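Local coordinates for single-strand binding protein (Thermus aquaticus, PDB 2FXQ), which binds single-stranded DNA and probably recruits partner proteins to it during DNA replication, recombination and repair, at residues Q130-G135 / G194-G199. Sequence-based numbering, arbitrary orientation.
Sequences QVILMG and GLLVIG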
loop_
_atom_site.group_PDB
_atom_site.type_symbol
_atom_site.label_atom_id
_atom_site.label_comp_id
_atom_site.label_asym_id
_atom_site.label_seq_id
_atom_site.Cartn_x
_atom_site.Cartn_y
_atom_site.Cartn_z
ATOM N N GLN A 130 4.871 0.716 -4.187
ATOM C CA GLN A 130 4.966 0.311 -2.788
ATOM C C GLN A 130 5.348 -1.149 -2.676
ATOM O O GLN A 130 4.824 -2.004 -3.421
ATOM C CB GLN A 130 3.610 0.496 -2.050
ATOM C CG GLN A 130 3.660 -0.009 -0.505
ATOM C CD GLN A 130 2.693 0.711 0.472
ATOM O OE1 GLN A 130 2.993 1.810 0.994
ATOM N NE2 GLN A 130 1.544 0.081 0.721
ATOM N N VAL A 131 6.262 -1.467 -1.739
ATOM C CA VAL A 131 6.566 -2.834 -1.493
ATOM C C VAL A 131 6.393 -3.085 0.023
ATOM O O VAL A 131 6.735 -2.220 0.828
ATOM C CB VAL A 131 8.096 -3.050 -1.844
ATOM C CG1 VAL A 131 8.502 -4.473 -1.438
ATOM C CG2 VAL A 131 8.367 -2.803 -3.396
ATOM N N ILE A 132 5.820 -4.250 0.393
ATOM C CA ILE A 132 5.742 -4.641 1.806
ATOM C C ILE A 132 6.481 -5.981 1.890
ATOM O O ILE A 132 6.121 -6.948 1.181
ATOM C CB ILE A 132 4.314 -4.772 2.274
ATOM C CG1 ILE A 132 3.608 -3.402 2.149
ATOM C CG2 ILE A 132 4.308 -5.239 3.795
ATOM C CD1 ILE A 132 2.043 -3.458 2.588
ATOM N N LEU A 133 7.516 -6.054 2.751
ATOM C CA LEU A 133 8.211 -7.317 2.925
ATOM C C LEU A 133 8.227 -7.618 4.413
ATOM O O LEU A 133 8.382 -6.709 5.237
ATOM C CB LEU A 133 9.709 -7.224 2.492
ATOM C CG LEU A 133 10.011 -6.785 1.048
ATOM C CD1 LEU A 133 11.533 -6.636 0.759
ATOM C CD2 LEU A 133 9.354 -7.776 0.056
ATOM N N MET A 134 8.161 -8.892 4.765
ATOM C CA MET A 134 8.468 -9.232 6.156
ATOM C C MET A 134 9.297 -10.490 6.087
ATOM O O MET A 134 8.903 -11.487 5.400
ATOM C CB MET A 134 7.206 -9.521 6.958
ATOM C CG MET A 134 7.540 -9.520 8.562
ATOM S SD MET A 134 6.018 -9.631 9.434
ATOM C CE MET A 134 5.580 -7.997 9.751
ATOM N N GLY A 135 10.417 -10.493 6.809
ATOM C CA GLY A 135 11.294 -11.678 6.750
ATOM C C GLY A 135 12.358 -11.602 7.848
ATOM O O GLY A 135 12.100 -11.007 8.898
ATOM N N GLY A 194 13.926 -10.503 12.806
ATOM C CA GLY A 194 12.758 -10.278 11.979
ATOM C C GLY A 194 12.690 -8.779 11.646
ATOM O O GLY A 194 13.149 -7.886 12.408
ATOM N N LEU A 195 12.153 -8.507 10.464
ATOM C CA LEU A 195 12.052 -7.154 9.973
ATOM C C LEU A 195 10.821 -7.023 9.087
ATOM O O LEU A 195 10.637 -7.810 8.145
ATOM C CB LEU A 195 13.306 -6.817 9.170
ATOM C CG LEU A 195 13.458 -5.354 8.749
ATOM C CD1 LEU A 195 13.503 -4.435 10.003
ATOM C CD2 LEU A 195 14.717 -5.183 7.845
ATOM N N LEU A 196 10.030 -5.958 9.328
ATOM C CA LEU A 196 8.974 -5.527 8.386
ATOM C C LEU A 196 9.469 -4.309 7.598
ATOM O O LEU A 196 9.976 -3.353 8.203
ATOM C CB LEU A 196 7.739 -5.127 9.223
ATOM C CG LEU A 196 6.572 -4.420 8.448
ATOM C CD1 LEU A 196 5.967 -5.406 7.419
ATOM C CD2 LEU A 196 5.477 -3.992 9.420
ATOM N N VAL A 197 9.382 -4.344 6.265
ATOM C CA VAL A 197 9.851 -3.205 5.481
ATOM C C VAL A 197 8.650 -2.659 4.717
ATOM O O VAL A 197 7.944 -3.443 4.080
ATOM C CB VAL A 197 10.767 -3.701 4.454
ATOM C CG1 VAL A 197 11.323 -2.558 3.500
ATOM C CG2 VAL A 197 11.994 -4.485 5.141
ATOM N N ILE A 198 8.470 -1.336 4.730
ATOM C CA ILE A 198 7.524 -0.711 3.828
ATOM C C ILE A 198 8.440 0.124 2.925
ATOM O O ILE A 198 9.206 0.934 3.433
ATOM C CB ILE A 198 6.451 0.198 4.544
ATOM C CG1 ILE A 198 5.804 -0.436 5.828
ATOM C CG2 ILE A 198 5.419 0.774 3.476
ATOM C CD1 ILE A 198 4.864 -1.594 5.626
ATOM N N GLY A 199 8.411 -0.103 1.623
ATOM C CA GLY A 199 9.353 0.634 0.806
ATOM C C GLY A 199 8.838 0.802 -0.605
ATOM O O GLY A 199 7.649 0.765 -0.829
HETATM O O HOH W 1 5.722 2.796 0.551
#
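Val131, Leu133 and Gly135 trade pairs of backbone hydrogen bonds with Gly199, Val197 and Leu195 respectively, joining two antiparallel strands of the second OB fold in the chain. The shortest of the six include Val197 N to Leu133 O, 2.8 Å and nearly straight at 171°. Between these pairs, CA-H...O contacts fill in, such as Met134 CA to Leu195 O at 3.3 Å.

Apolar packing differs on the two faces. Leu133 and Val197 stand together on one, CB to CB 4.2 Å, and both reach Leu157 and Val176 of the same OB fold. On the other, Ile132, Met134, Leu196 and Ile198 form a strip; its Ile132, Met134 and Leu196 meet the second subunit, where Leu196 packs on Phe77 of that chain. Ile132 and Ile198 run side by side, Ile198 CD1 lying 4.1 Å from Ile132 CG1. Met134 is extended until its chi3 of -93° bends the chain, so that the side chains of Met134 and Leu196 cross at a slant and Met134 CE rests 3.5 Å from Leu196 CD1. An alanine in place of Met134 would probably leave a gap beside Leu196 and let the CD1 branch of Leu196 shift.

Polar contacts close the Gln130 end. Gly199 O accepts from Val131 N, which sits above the Gly199 carbonyl plane, and one water also donates to Gly199 O at 3.1 Å; the same water donates to Gln130 OE1 at 2.9 Å.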